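Local coordinates for putative uncharacterized protein TTHB187 (PDB 3SK9) that cleaves single-stranded DNA in CRISPR immunity through its metal-dependent HD nuclease domain, the part crystallised here, which the full-length protein joins to a helicase/ATPase domain, at residues 26-31 with 172-177; 51-56 with 195-201; 79-84 with 162-166; 112-117 with 155-159. The contacts are given in a common frame with arbitrary orientation. Numbering follows the deposited sequence.

Contact 1 of 4, residues 26-31 with 172-177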
loop_
_atom_site.group_PDB
_atom_site.type_symbol
_atom_site.label_atom_id
_atom_site.label_comp_id
_atom_site.label_asym_id
_atom_site.label_seq_id
_atom_site.Cartn_x
_atom_site.Cartn_y
_atom_site.Cartn_z
ATOM N N LEU A 26 -8.570 -4.332 8.153
ATOM C CA LEU A 26 -7.472 -4.257 7.195
ATOM C C LEU A 26 -7.789 -3.136 6.200
ATOM O O LEU A 26 -6.905 -2.361 5.843
ATOM C CB LEU A 26 -7.332 -5.575 6.448
ATOM C CG LEU A 26 -6.217 -5.624 5.383
ATOM C CD1 LEU A 26 -4.889 -5.191 5.963
ATOM C CD2 LEU A 26 -6.133 -7.075 4.857
ATOM N N LEU A 27 -9.045 -3.026 5.740
ATOM C CA LEU A 27 -9.344 -2.003 4.720
ATOM C C LEU A 27 -9.065 -0.586 5.242
ATOM O O LEU A 27 -8.615 0.293 4.479
ATOM C CB LEU A 27 -10.816 -2.083 4.288
ATOM C CG LEU A 27 -11.254 -1.034 3.276
ATOM C CD1 LEU A 27 -10.502 -1.133 1.949
ATOM C CD2 LEU A 27 -12.781 -1.188 3.074
ATOM N N ALA A 28 -9.338 -0.351 6.534
ATOM C CA ALA A 28 -9.051 0.942 7.154
ATOM C C ALA A 28 -7.550 1.214 7.104
ATOM O O ALA A 28 -7.127 2.333 6.795
ATOM C CB ALA A 28 -9.547 0.980 8.584
ATOM N N HIS A 29 -6.740 0.205 7.422
ATOM C CA HIS A 29 -5.303 0.373 7.389
ATOM C C HIS A 29 -4.844 0.639 5.959
ATOM O O HIS A 29 -3.967 1.458 5.725
ATOM C CB HIS A 29 -4.600 -0.866 7.937
ATOM C CG HIS A 29 -3.109 -0.750 7.896
ATOM N ND1 HIS A 29 -2.415 0.152 8.664
ATOM C CD2 HIS A 29 -2.182 -1.400 7.150
ATOM C CE1 HIS A 29 -1.122 0.055 8.403
ATOM N NE2 HIS A 29 -0.953 -0.882 7.489
ATOM N N MET A 30 -5.430 -0.049 4.989
ATOM C CA MET A 30 -5.014 0.156 3.575
ATOM C C MET A 30 -5.367 1.566 3.099
ATOM O O MET A 30 -4.580 2.246 2.413
ATOM C CB MET A 30 -5.660 -0.909 2.645
ATOM C CG MET A 30 -5.115 -2.374 2.804
ATOM S SD MET A 30 -6.260 -3.579 1.982
ATOM C CE MET A 30 -6.057 -3.114 0.270
ATOM N N LEU A 31 -6.539 2.048 3.484
ATOM C CA LEU A 31 -6.930 3.391 3.052
ATOM C C LEU A 31 -6.102 4.467 3.779
ATOM O O LEU A 31 -5.756 5.527 3.177
ATOM C CB LEU A 31 -8.414 3.618 3.270
ATOM C CG LEU A 31 -9.364 2.831 2.370
ATOM C CD1 LEU A 31 -10.817 2.975 2.889
ATOM C CD2 LEU A 31 -9.252 3.283 0.913
ATOM N N TRP A 172 -11.719 -7.953 -4.031
ATOM C CA TRP A 172 -12.663 -6.929 -3.532
ATOM C C TRP A 172 -11.937 -5.779 -2.830
ATOM O O TRP A 172 -12.194 -4.591 -3.097
ATOM C CB TRP A 172 -13.676 -7.580 -2.577
ATOM C CG TRP A 172 -14.863 -6.677 -2.185
ATOM C CD1 TRP A 172 -16.135 -6.681 -2.724
ATOM C CD2 TRP A 172 -14.884 -5.716 -1.126
ATOM N NE1 TRP A 172 -16.919 -5.734 -2.098
ATOM C CE2 TRP A 172 -16.179 -5.126 -1.116
ATOM C CE3 TRP A 172 -13.925 -5.268 -0.210
ATOM C CZ2 TRP A 172 -16.534 -4.121 -0.208
ATOM C CZ3 TRP A 172 -14.276 -4.279 0.693
ATOM C CH2 TRP A 172 -15.570 -3.704 0.674
ATOM N N LEU A 173 -10.972 -6.121 -1.987
ATOM C CA LEU A 173 -10.240 -5.078 -1.263
ATOM C C LEU A 173 -9.415 -4.173 -2.199
ATOM O O LEU A 173 -9.399 -2.941 -2.068
ATOM C CB LEU A 173 -9.298 -5.733 -0.249
ATOM C CG LEU A 173 -9.971 -6.259 1.014
ATOM C CD1 LEU A 173 -9.053 -7.139 1.741
ATOM C CD2 LEU A 173 -10.465 -5.098 1.939
ATOM N N LEU A 174 -8.689 -4.781 -3.126
ATOM C CA LEU A 174 -7.966 -3.970 -4.121
ATOM C C LEU A 174 -8.905 -3.034 -4.912
ATOM O O LEU A 174 -8.607 -1.872 -5.135
ATOM C CB LEU A 174 -7.235 -4.889 -5.097
ATOM C CG LEU A 174 -6.474 -4.077 -6.179
ATOM C CD1 LEU A 174 -5.259 -4.864 -6.604
ATOM C CD2 LEU A 174 -7.391 -3.747 -7.394
ATOM N N GLU A 175 -10.050 -3.546 -5.353
ATOM C CA GLU A 175 -10.981 -2.722 -6.094
ATOM C C GLU A 175 -11.489 -1.578 -5.205
ATOM O O GLU A 175 -11.631 -0.449 -5.653
ATOM C CB GLU A 175 -12.120 -3.623 -6.619
ATOM C CG GLU A 175 -12.944 -3.035 -7.687
ATOM C CD GLU A 175 -12.163 -2.687 -8.938
ATOM O OE1 GLU A 175 -11.202 -3.410 -9.315
ATOM O OE2 GLU A 175 -12.531 -1.641 -9.530
ATOM N N GLU A 176 -11.740 -1.839 -3.925
ATOM C CA GLU A 176 -12.230 -0.777 -3.043
ATOM C C GLU A 176 -11.235 0.400 -2.880
ATOM O O GLU A 176 -11.639 1.536 -2.808
ATOM C CB GLU A 176 -12.600 -1.366 -1.690
ATOM C CG GLU A 176 -13.273 -0.430 -0.735
ATOM C CD GLU A 176 -14.769 -0.224 -1.006
ATOM O OE1 GLU A 176 -15.315 -0.735 -2.007
ATOM O OE2 GLU A 176 -15.424 0.478 -0.224
ATOM N N VAL A 177 -9.960 0.086 -2.722
ATOM C CA VAL A 177 -8.927 1.103 -2.603
ATOM C C VAL A 177 -8.797 1.871 -3.912
ATOM O O VAL A 177 -8.856 3.084 -3.903
ATOM C CB VAL A 177 -7.590 0.450 -2.230
ATOM C CG1 VAL A 177 -6.455 1.497 -2.259
ATOM C CG2 VAL A 177 -7.709 -0.185 -0.808
#
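Leu27 is the bump on which this helix pair turns: it sits as a knob in a hole formed by Trp172, Leu173, Glu176 and Val177. Its CB meets Leu173 CD2 at 3.8 Å, CD1 reaches Val177 CG2 at 4.0 Å, and CD2 lies 3.9 Å from Glu176 CG and 4.2 Å from Trp172 CZ3, at the edge of the indole. One turn on, Met30 lays its methyl in the hollow between Leu173 and Val177, with CE 3.5 Å from Val177 CG2 and 4.2 Å from Leu173 CB. Leu31 closes the far end, CD2 to Val177 CG2 at 4.2 Å. The segment axes approach to 10.5 Å at a crossing angle of -38°. Glu176 lends its aliphatic part while its carboxylate pairs with Arg179 and Arg180. His29, a divalent-metal ligand of this HD domain, is out of reach of the 172-177 segment and hydrogen-bonds Asp210. With no hydrogen bond between the segments, the helix that carries His29 is held here by shape and apolar burial.

Contact 2 of 4, residues 51-56 with 195-201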
loop_
_atom_site.group_PDB
_atom_site.type_symbol
_atom_site.label_atom_id
_atom_site.label_comp_id
_atom_site.label_asym_id
_atom_site.label_seq_id
_atom_site.Cartn_x
_atom_site.Cartn_y
_atom_site.Cartn_z
ATOM N N LEU A 51 8.720 13.358 -11.864
ATOM C CA LEU A 51 9.261 11.998 -12.054
ATOM C C LEU A 51 8.129 10.963 -12.042
ATOM O O LEU A 51 8.161 9.999 -12.830
ATOM C CB LEU A 51 10.272 11.670 -10.958
ATOM C CG LEU A 51 11.658 12.320 -11.139
ATOM C CD1 LEU A 51 12.599 12.059 -9.948
ATOM C CD2 LEU A 51 12.303 11.833 -12.440
ATOM N N TYR A 52 7.172 11.087 -11.090
ATOM C CA TYR A 52 6.048 10.133 -11.069
ATOM C C TYR A 52 5.192 10.228 -12.317
ATOM O O TYR A 52 4.713 9.226 -12.823
ATOM C CB TYR A 52 5.152 10.358 -9.841
ATOM C CG TYR A 52 5.630 9.606 -8.624
ATOM C CD1 TYR A 52 5.124 8.334 -8.327
ATOM C CD2 TYR A 52 6.605 10.153 -7.776
ATOM C CE1 TYR A 52 5.549 7.643 -7.185
ATOM C CE2 TYR A 52 7.050 9.463 -6.655
ATOM C CZ TYR A 52 6.525 8.213 -6.378
ATOM O OH TYR A 52 6.944 7.530 -5.243
ATOM N N ALA A 53 4.968 11.446 -12.795
ATOM C CA ALA A 53 4.156 11.631 -14.009
ATOM C C ALA A 53 4.850 10.940 -15.195
ATOM O O ALA A 53 4.194 10.302 -16.036
ATOM C CB ALA A 53 3.939 13.165 -14.287
ATOM N N GLU A 54 6.171 11.048 -15.251
ATOM C CA GLU A 54 6.951 10.477 -16.335
ATOM C C GLU A 54 7.043 8.956 -16.163
ATOM O O GLU A 54 7.042 8.195 -17.154
ATOM C CB GLU A 54 8.352 11.098 -16.353
ATOM C CG GLU A 54 9.283 10.612 -17.449
ATOM C CD GLU A 54 10.656 11.297 -17.375
ATOM O OE1 GLU A 54 11.163 11.700 -18.446
ATOM O OE2 GLU A 54 11.222 11.470 -16.251
ATOM N N ASP A 55 7.136 8.515 -14.911
ATOM C CA ASP A 55 7.274 7.077 -14.624
ATOM C C ASP A 55 6.089 6.316 -15.209
ATOM O O ASP A 55 6.223 5.183 -15.703
ATOM C CB ASP A 55 7.227 6.803 -13.096
ATOM C CG ASP A 55 8.537 7.130 -12.382
ATOM O OD1 ASP A 55 9.601 7.235 -13.053
ATOM O OD2 ASP A 55 8.466 7.240 -11.142
ATOM N N TRP A 56 4.908 6.910 -15.081
ATOM C CA TRP A 56 3.672 6.165 -15.358
ATOM C C TRP A 56 2.892 6.645 -16.599
ATOM O O TRP A 56 1.826 6.102 -16.902
ATOM C CB TRP A 56 2.801 6.174 -14.100
ATOM C CG TRP A 56 3.582 5.536 -12.964
ATOM C CD1 TRP A 56 4.050 6.142 -11.819
ATOM C CD2 TRP A 56 4.028 4.179 -12.910
ATOM N NE1 TRP A 56 4.764 5.225 -11.060
ATOM C CE2 TRP A 56 4.762 4.018 -11.713
ATOM C CE3 TRP A 56 3.850 3.077 -13.744
ATOM C CZ2 TRP A 56 5.341 2.772 -11.346
ATOM C CZ3 TRP A 56 4.413 1.852 -13.381
ATOM C CH2 TRP A 56 5.157 1.715 -12.211
ATOM N N ARG A 195 10.287 1.576 -15.514
ATOM C CA ARG A 195 11.726 1.715 -15.282
ATOM C C ARG A 195 12.069 1.417 -13.824
ATOM O O ARG A 195 11.286 1.692 -12.929
ATOM C CB ARG A 195 12.268 3.103 -15.685
ATOM C CG ARG A 195 11.615 4.263 -15.003
ATOM C CD ARG A 195 12.122 5.586 -15.605
ATOM N NE ARG A 195 11.487 6.748 -14.988
ATOM C CZ ARG A 195 11.709 8.006 -15.376
ATOM N NH1 ARG A 195 12.543 8.233 -16.400
ATOM N NH2 ARG A 195 11.106 9.041 -14.763
ATOM N N PRO A 196 13.241 0.811 -13.587
ATOM C CA PRO A 196 13.607 0.443 -12.213
ATOM C C PRO A 196 13.434 1.585 -11.207
ATOM O O PRO A 196 12.942 1.360 -10.120
ATOM C CB PRO A 196 15.096 0.097 -12.344
ATOM C CG PRO A 196 15.252 -0.300 -13.796
ATOM C CD PRO A 196 14.347 0.607 -14.540
ATOM N N GLU A 197 13.884 2.798 -11.534
ATOM C CA GLU A 197 13.702 3.888 -10.580
ATOM C C GLU A 197 12.219 4.163 -10.221
ATOM O O GLU A 197 11.926 4.656 -9.148
ATOM C CB GLU A 197 14.295 5.190 -11.109
ATOM C CG GLU A 197 15.805 5.167 -11.209
ATOM C CD GLU A 197 16.479 5.192 -9.871
ATOM O OE1 GLU A 197 16.589 6.296 -9.256
ATOM O OE2 GLU A 197 16.939 4.101 -9.477
ATOM N N ALA A 198 11.301 3.934 -11.159
ATOM C CA ALA A 198 9.891 4.125 -10.882
ATOM C C ALA A 198 9.448 3.121 -9.831
ATOM O O ALA A 198 8.664 3.436 -8.950
ATOM C CB ALA A 198 9.088 3.917 -12.149
ATOM N N VAL A 199 9.911 1.899 -9.969
ATOM C CA VAL A 199 9.504 0.854 -9.029
ATOM C C VAL A 199 10.102 1.095 -7.652
ATOM O O VAL A 199 9.433 0.923 -6.640
ATOM C CB VAL A 199 9.983 -0.510 -9.592
ATOM C CG1 VAL A 199 9.721 -1.683 -8.609
ATOM C CG2 VAL A 199 9.305 -0.723 -10.920
ATOM N N LEU A 200 11.358 1.507 -7.621
ATOM C CA LEU A 200 12.044 1.786 -6.350
ATOM C C LEU A 200 11.375 3.017 -5.669
ATOM O O LEU A 200 11.335 3.109 -4.431
ATOM C CB LEU A 200 13.537 2.050 -6.619
ATOM C CG LEU A 200 14.288 0.735 -7.045
ATOM C CD1 LEU A 200 15.688 1.046 -7.694
ATOM C CD2 LEU A 200 14.378 -0.235 -5.827
ATOM N N ARG A 201 10.937 3.990 -6.466
ATOM C CA ARG A 201 10.229 5.136 -5.878
ATOM C C ARG A 201 8.977 4.643 -5.131
ATOM O O ARG A 201 8.680 5.130 -4.032
ATOM C CB ARG A 201 9.867 6.197 -6.950
ATOM C CG ARG A 201 10.955 7.247 -7.119
ATOM C CD ARG A 201 10.535 8.359 -8.118
ATOM N NE ARG A 201 10.682 7.998 -9.529
ATOM C CZ ARG A 201 11.856 7.980 -10.159
ATOM N NH1 ARG A 201 12.967 8.275 -9.495
ATOM N NH2 ARG A 201 11.925 7.717 -11.445
HETATM O O HOH W 1 6.945 5.761 -9.458
HETATM O O HOH W 2 8.608 3.716 -16.509
#
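A salt-bridge network joins the C-terminal part of helix 46-56 to the N-terminal part of helix 196-213, away from the metal site of the HD domain. Asp55 is its hub. Its OD1 accepts from Arg195 NE at 2.7 Å, from Arg195 NH2 at 2.9 Å and from Arg201 NH2 at 2.9 Å, while OD2 takes Arg201 NE at 2.8 Å, so one carboxylate is shared by two guanidinium groups. Arg195 NH2 also reaches Glu54 OE2 at 2.9 Å, which brings in a second acid. Arg195 occupies the N-cap position of helix 196-213, and Arg201 lies on that helix's second turn; the two side chains converge on Asp55 in a crossed pair of helices whose segment axes pass 9.7 Å apart at a crossing angle of -122°. The small Ala198 points toward the other segment; its CA comes 5.4 Å from Asp55 CA, and its CB is 3.3 Å from Asp55 CG and 4.0 Å from Trp56 CZ2. Water 1 bridges Asp55 OD2, Trp56 NE1 and Ala198 O at 2.7, 2.8 and 2.9 Å; water 2 joins Asp55 O to Arg195 N, 2.9 Å from each. Leu51 CD1 covers a face of the Arg201 guanidinium, 3.8 Å from NH1, and that nitrogen hydrogen-bonds Phe258 O. Tyr52 OH, which bonds Glu260, comes within 3.6 Å of Arg201 CB.

Contact 3 of 4, residues 79-84 with 162-166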
loop_
_atom_site.group_PDB
_atom_site.type_symbol
_atom_site.label_atom_id
_atom_site.label_comp_id
_atom_site.label_asym_id
_atom_site.label_seq_id
_atom_site.Cartn_x
_atom_site.Cartn_y
_atom_site.Cartn_z
ATOM N N ALA A 79 -4.669 -10.477 4.202
ATOM C CA ALA A 79 -5.992 -10.977 3.829
ATOM C C ALA A 79 -5.896 -12.474 3.501
ATOM O O ALA A 79 -6.165 -12.899 2.382
ATOM C CB ALA A 79 -6.537 -10.216 2.637
ATOM N N SER A 80 -5.574 -13.233 4.544
ATOM C CA SER A 80 -5.380 -14.676 4.468
ATOM C C SER A 80 -5.636 -15.256 5.874
ATOM O O SER A 80 -5.361 -14.597 6.870
ATOM C CB SER A 80 -3.929 -14.933 4.055
ATOM O OG SER A 80 -3.613 -16.322 4.240
ATOM N N PRO A 81 -6.121 -16.507 5.966
ATOM C CA PRO A 81 -6.446 -17.036 7.306
ATOM C C PRO A 81 -5.206 -17.102 8.206
ATOM O O PRO A 81 -5.319 -16.973 9.407
ATOM C CB PRO A 81 -6.945 -18.472 7.033
ATOM C CG PRO A 81 -7.230 -18.574 5.591
ATOM C CD PRO A 81 -6.544 -17.386 4.869
ATOM N N VAL A 82 -4.033 -17.305 7.612
ATOM C CA VAL A 82 -2.775 -17.333 8.332
ATOM C C VAL A 82 -2.567 -16.110 9.265
ATOM O O VAL A 82 -1.982 -16.225 10.347
ATOM C CB VAL A 82 -1.611 -17.386 7.308
ATOM C CG1 VAL A 82 -0.318 -17.029 7.957
ATOM C CG2 VAL A 82 -1.546 -18.762 6.664
ATOM N N PHE A 83 -3.042 -14.945 8.857
ATOM C CA PHE A 83 -2.855 -13.716 9.660
ATOM C C PHE A 83 -4.133 -13.220 10.391
ATOM O O PHE A 83 -4.165 -12.094 10.872
ATOM C CB PHE A 83 -2.304 -12.595 8.759
ATOM C CG PHE A 83 -1.055 -12.987 8.024
ATOM C CD1 PHE A 83 -1.108 -13.348 6.684
ATOM C CD2 PHE A 83 0.165 -13.061 8.697
ATOM C CE1 PHE A 83 0.035 -13.738 6.019
ATOM C CE2 PHE A 83 1.319 -13.465 8.049
ATOM C CZ PHE A 83 1.262 -13.811 6.707
ATOM N N GLN A 84 -5.173 -14.053 10.475
ATOM C CA GLN A 84 -6.416 -13.622 11.058
ATOM C C GLN A 84 -6.800 -14.667 12.111
ATOM O O GLN A 84 -6.236 -15.758 12.140
ATOM C CB GLN A 84 -7.479 -13.526 9.966
ATOM C CG GLN A 84 -7.107 -12.521 8.844
ATOM C CD GLN A 84 -7.085 -11.076 9.351
ATOM O OE1 GLN A 84 -7.797 -10.739 10.300
ATOM N NE2 GLN A 84 -6.276 -10.208 8.701
ATOM N N GLU A 162 -6.759 -22.865 1.738
ATOM C CA GLU A 162 -7.689 -21.841 2.236
ATOM C C GLU A 162 -9.041 -21.918 1.519
ATOM O O GLU A 162 -9.142 -22.374 0.361
ATOM C CB GLU A 162 -7.102 -20.423 2.079
ATOM C CG GLU A 162 -6.950 -20.036 0.654
ATOM C CD GLU A 162 -6.363 -18.627 0.425
ATOM O OE1 GLU A 162 -6.411 -18.218 -0.746
ATOM O OE2 GLU A 162 -5.884 -17.941 1.372
ATOM N N ASP A 163 -10.074 -21.457 2.213
ATOM C CA ASP A 163 -11.390 -21.281 1.616
ATOM C C ASP A 163 -11.246 -20.391 0.387
ATOM O O ASP A 163 -10.587 -19.364 0.462
ATOM C CB ASP A 163 -12.319 -20.634 2.632
ATOM C CG ASP A 163 -13.769 -20.692 2.221
ATOM O OD1 ASP A 163 -14.602 -21.090 3.053
ATOM O OD2 ASP A 163 -14.079 -20.343 1.070
ATOM N N PRO A 164 -11.816 -20.798 -0.748
ATOM C CA PRO A 164 -11.753 -20.062 -2.030
ATOM C C PRO A 164 -12.290 -18.618 -1.986
ATOM O O PRO A 164 -11.887 -17.761 -2.788
ATOM C CB PRO A 164 -12.615 -20.917 -2.966
ATOM C CG PRO A 164 -12.588 -22.269 -2.373
ATOM C CD PRO A 164 -12.485 -22.105 -0.897
ATOM N N LEU A 165 -13.215 -18.354 -1.079
ATOM C CA LEU A 165 -13.764 -17.004 -0.890
ATOM C C LEU A 165 -12.656 -15.961 -0.574
ATOM O O LEU A 165 -12.782 -14.782 -0.909
ATOM C CB LEU A 165 -14.778 -17.006 0.252
ATOM C CG LEU A 165 -15.826 -15.884 0.232
ATOM C CD1 LEU A 165 -16.652 -15.973 -1.023
ATOM C CD2 LEU A 165 -16.717 -15.948 1.476
ATOM N N TRP A 166 -11.582 -16.400 0.071
ATOM C CA TRP A 166 -10.441 -15.506 0.351
ATOM C C TRP A 166 -9.847 -14.892 -0.936
ATOM O O TRP A 166 -9.433 -13.737 -0.933
ATOM C CB TRP A 166 -9.344 -16.233 1.154
ATOM C CG TRP A 166 -9.649 -16.357 2.632
ATOM C CD1 TRP A 166 -10.049 -17.478 3.308
ATOM C CD2 TRP A 166 -9.603 -15.301 3.601
ATOM N NE1 TRP A 166 -10.239 -17.179 4.643
ATOM C CE2 TRP A 166 -9.961 -15.851 4.843
ATOM C CE3 TRP A 166 -9.260 -13.945 3.539
ATOM C CZ2 TRP A 166 -9.992 -15.094 6.008
ATOM C CZ3 TRP A 166 -9.291 -13.193 4.718
ATOM C CH2 TRP A 166 -9.659 -13.764 5.914
#
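From Ala79 onward, the loop that follows the metal-binding His74 and Asp75 packs against the indole of Trp166, in part over one face. Ala79 O approaches Trp166 CE3 at 3.5 Å and hydrogen-bonds Arg170. Ser80 turns its CB away, so its backbone does the packing: its CA lies over the ring face and its N is 3.7 Å from Trp166 CZ3. Pro81 makes the defining contact, a proline-tryptophan CH-pi interaction in which CD stands 3.6 Å from the centroid of the five-membered ring, only 7° off the normal. The same CD is 3.6 Å from Glu162 OE2. After the short 3-10 segment at residues 81-82, Gln84 returns to the indole, CG 4.1 Å from Trp166 CH2. In the partner segment, Asp163 OD2 accepts from Leu165 N at 3.1 Å, a capping bond just before the turn that leads into helix 165-181, while Glu162 pairs with Arg170 and Lys167. Trp166 also touches Leu13 and Trp16 of helix 10-16, so it joins that helix to the 79-84 loop.

Contact 4 of 4, residues 112-117 with 155-159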
loop_
_atom_site.group_PDB
_atom_site.type_symbol
_atom_site.label_atom_id
_atom_site.label_comp_id
_atom_site.label_asym_id
_atom_site.label_seq_id
_atom_site.Cartn_x
_atom_site.Cartn_y
_atom_site.Cartn_z
ATOM N N VAL A 112 5.346 -11.538 1.839
ATOM C CA VAL A 112 5.494 -12.588 0.830
ATOM C C VAL A 112 4.134 -12.829 0.186
ATOM O O VAL A 112 4.013 -12.953 -1.054
ATOM C CB VAL A 112 6.019 -13.902 1.440
ATOM C CG1 VAL A 112 6.040 -15.021 0.412
ATOM C CG2 VAL A 112 7.410 -13.715 2.049
ATOM N N PHE A 113 3.094 -12.911 1.018
ATOM C CA PHE A 113 1.723 -13.017 0.460
ATOM C C PHE A 113 1.362 -11.786 -0.335
ATOM O O PHE A 113 0.736 -11.890 -1.405
ATOM C CB PHE A 113 0.695 -13.247 1.546
ATOM C CG PHE A 113 0.786 -14.625 2.183
ATOM C CD1 PHE A 113 0.007 -15.668 1.720
ATOM C CD2 PHE A 113 1.663 -14.856 3.220
ATOM C CE1 PHE A 113 0.079 -16.927 2.324
ATOM C CE2 PHE A 113 1.737 -16.111 3.827
ATOM C CZ PHE A 113 0.949 -17.134 3.376
ATOM N N THR A 114 1.764 -10.600 0.117
ATOM C CA THR A 114 1.408 -9.409 -0.661
ATOM C C THR A 114 2.033 -9.572 -2.051
ATOM O O THR A 114 1.388 -9.307 -3.078
ATOM C CB THR A 114 1.953 -8.115 0.004
ATOM O OG1 THR A 114 1.293 -7.924 1.245
ATOM C CG2 THR A 114 1.742 -6.859 -0.937
ATOM N N GLU A 115 3.299 -9.981 -2.103
ATOM C CA GLU A 115 3.945 -10.099 -3.406
ATOM C C GLU A 115 3.207 -11.128 -4.313
ATOM O O GLU A 115 2.941 -10.854 -5.477
ATOM C CB GLU A 115 5.435 -10.428 -3.269
ATOM C CG GLU A 115 6.135 -10.714 -4.631
ATOM C CD GLU A 115 7.588 -11.092 -4.492
ATOM O OE1 GLU A 115 8.093 -11.114 -3.349
ATOM O OE2 GLU A 115 8.239 -11.350 -5.533
ATOM N N LEU A 116 2.890 -12.317 -3.784
ATOM C CA LEU A 116 2.191 -13.328 -4.596
ATOM C C LEU A 116 0.829 -12.832 -5.069
ATOM O O LEU A 116 0.466 -13.083 -6.204
ATOM C CB LEU A 116 2.000 -14.612 -3.827
ATOM C CG LEU A 116 3.308 -15.349 -3.529
ATOM C CD1 LEU A 116 3.026 -16.530 -2.594
ATOM C CD2 LEU A 116 3.901 -15.786 -4.832
ATOM N N PHE A 117 0.088 -12.163 -4.196
ATOM C CA PHE A 117 -1.256 -11.710 -4.538
ATOM C C PHE A 117 -1.164 -10.649 -5.622
ATOM O O PHE A 117 -1.933 -10.666 -6.589
ATOM C CB PHE A 117 -2.004 -11.117 -3.322
ATOM C CG PHE A 117 -2.249 -12.110 -2.196
ATOM C CD1 PHE A 117 -2.180 -13.470 -2.410
ATOM C CD2 PHE A 117 -2.583 -11.652 -0.932
ATOM C CE1 PHE A 117 -2.429 -14.355 -1.375
ATOM C CE2 PHE A 117 -2.850 -12.552 0.101
ATOM C CZ PHE A 117 -2.760 -13.882 -0.119
ATOM N N ALA A 155 4.244 -20.218 1.374
ATOM C CA ALA A 155 3.012 -19.472 1.215
ATOM C C ALA A 155 1.993 -20.273 0.375
ATOM O O ALA A 155 0.805 -20.338 0.708
ATOM C CB ALA A 155 3.294 -18.127 0.560
ATOM N N ARG A 156 2.450 -20.844 -0.731
ATOM C CA ARG A 156 1.548 -21.547 -1.652
ATOM C C ARG A 156 0.920 -22.771 -0.958
ATOM O O ARG A 156 -0.222 -23.151 -1.243
ATOM C CB ARG A 156 2.271 -21.939 -2.932
ATOM C CG ARG A 156 2.669 -20.782 -3.831
ATOM C CD ARG A 156 3.169 -21.303 -5.170
ATOM N NE ARG A 156 4.202 -20.485 -5.805
ATOM C CZ ARG A 156 3.970 -19.382 -6.510
ATOM N NH1 ARG A 156 2.737 -18.917 -6.650
ATOM N NH2 ARG A 156 4.977 -18.736 -7.069
ATOM N N ARG A 157 1.636 -23.358 -0.012
ATOM C CA ARG A 157 1.065 -24.455 0.791
ATOM C C ARG A 157 -0.212 -23.978 1.526
ATOM O O ARG A 157 -1.267 -24.642 1.520
ATOM C CB ARG A 157 2.114 -24.989 1.778
ATOM C CG ARG A 157 2.452 -26.466 1.620
ATOM C CD ARG A 157 3.640 -26.901 2.507
ATOM N NE ARG A 157 4.932 -26.588 1.889
ATOM C CZ ARG A 157 5.955 -25.977 2.498
ATOM N NH1 ARG A 157 5.860 -25.608 3.779
ATOM N NH2 ARG A 157 7.088 -25.746 1.825
ATOM N N HIS A 158 -0.134 -22.806 2.138
ATOM C CA HIS A 158 -1.291 -22.242 2.814
ATOM C C HIS A 158 -2.403 -21.917 1.822
ATOM O O HIS A 158 -3.589 -22.144 2.081
ATOM C CB HIS A 158 -0.915 -20.945 3.543
ATOM C CG HIS A 158 0.042 -21.131 4.681
ATOM N ND1 HIS A 158 -0.355 -21.565 5.929
ATOM C CD2 HIS A 158 1.373 -20.904 4.766
ATOM C CE1 HIS A 158 0.698 -21.610 6.727
ATOM N NE2 HIS A 158 1.759 -21.206 6.048
ATOM N N LEU A 159 -2.022 -21.371 0.683
ATOM C CA LEU A 159 -3.003 -20.884 -0.272
ATOM C C LEU A 159 -3.812 -22.044 -0.849
ATOM O O LEU A 159 -4.951 -21.859 -1.284
ATOM C CB LEU A 159 -2.324 -20.089 -1.402
ATOM C CG LEU A 159 -1.769 -18.739 -0.911
ATOM C CD1 LEU A 159 -1.050 -18.014 -2.029
ATOM C CD2 LEU A 159 -2.907 -17.889 -0.314
#
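Phe113 lays one ring face over the methyl of Ala155, a CH-pi contact with CB 4.0 Å from the ring centroid and 19° off the normal. It belongs to a crossed helix-helix packing in the helical HD domain, where helices 110-124 and 149-161 meet with segment axes 11.0 Å apart at a crossing angle of -70°. The small Ala155 is the meeting point: its CB also touches Leu116 CD1 at 3.5 Å and Val112 CG1 at 4.1 Å. Leu159, a turn later, inserts CD2 against the edges of two rings, 4.1 Å from Phe113 CE1 and 3.7 Å from Phe117 CE1. Thr114 is out of reach of this interface and hydrogen-bonds His74 O and Gly77 N, which ties the same helix to the metal-site loop; Phe117 makes a cation-pi contact with Arg170. No hydrogen bond links the two segments. At the exposed Arg156, Leu116 CD2 lies over a face of the guanidinium, 3.8 Å from NH1.

How the contacts relate
Contacts 1, 3 and 4 form a connected series, whereas contact 2 stands apart, its centre about 23 Å from that of contact 1 on the opposite side of the chain's centre. Contacts 1 and 3 share helix 165-181 and touch where Leu26 CD2 lies 3.8 Å from Ala79 N. Contacts 3 and 4, with centres about 10 Å apart, meet through Phe83 CE1 and Phe113 CD2 at 3.4 Å. Contact 1 is nearest the metal site: it contains His29, and the side chain of Leu26 is about 4 Å from that of Asp75. Ala79 and Phe117 have side chains about 8 and 9 Å from that of Asp75.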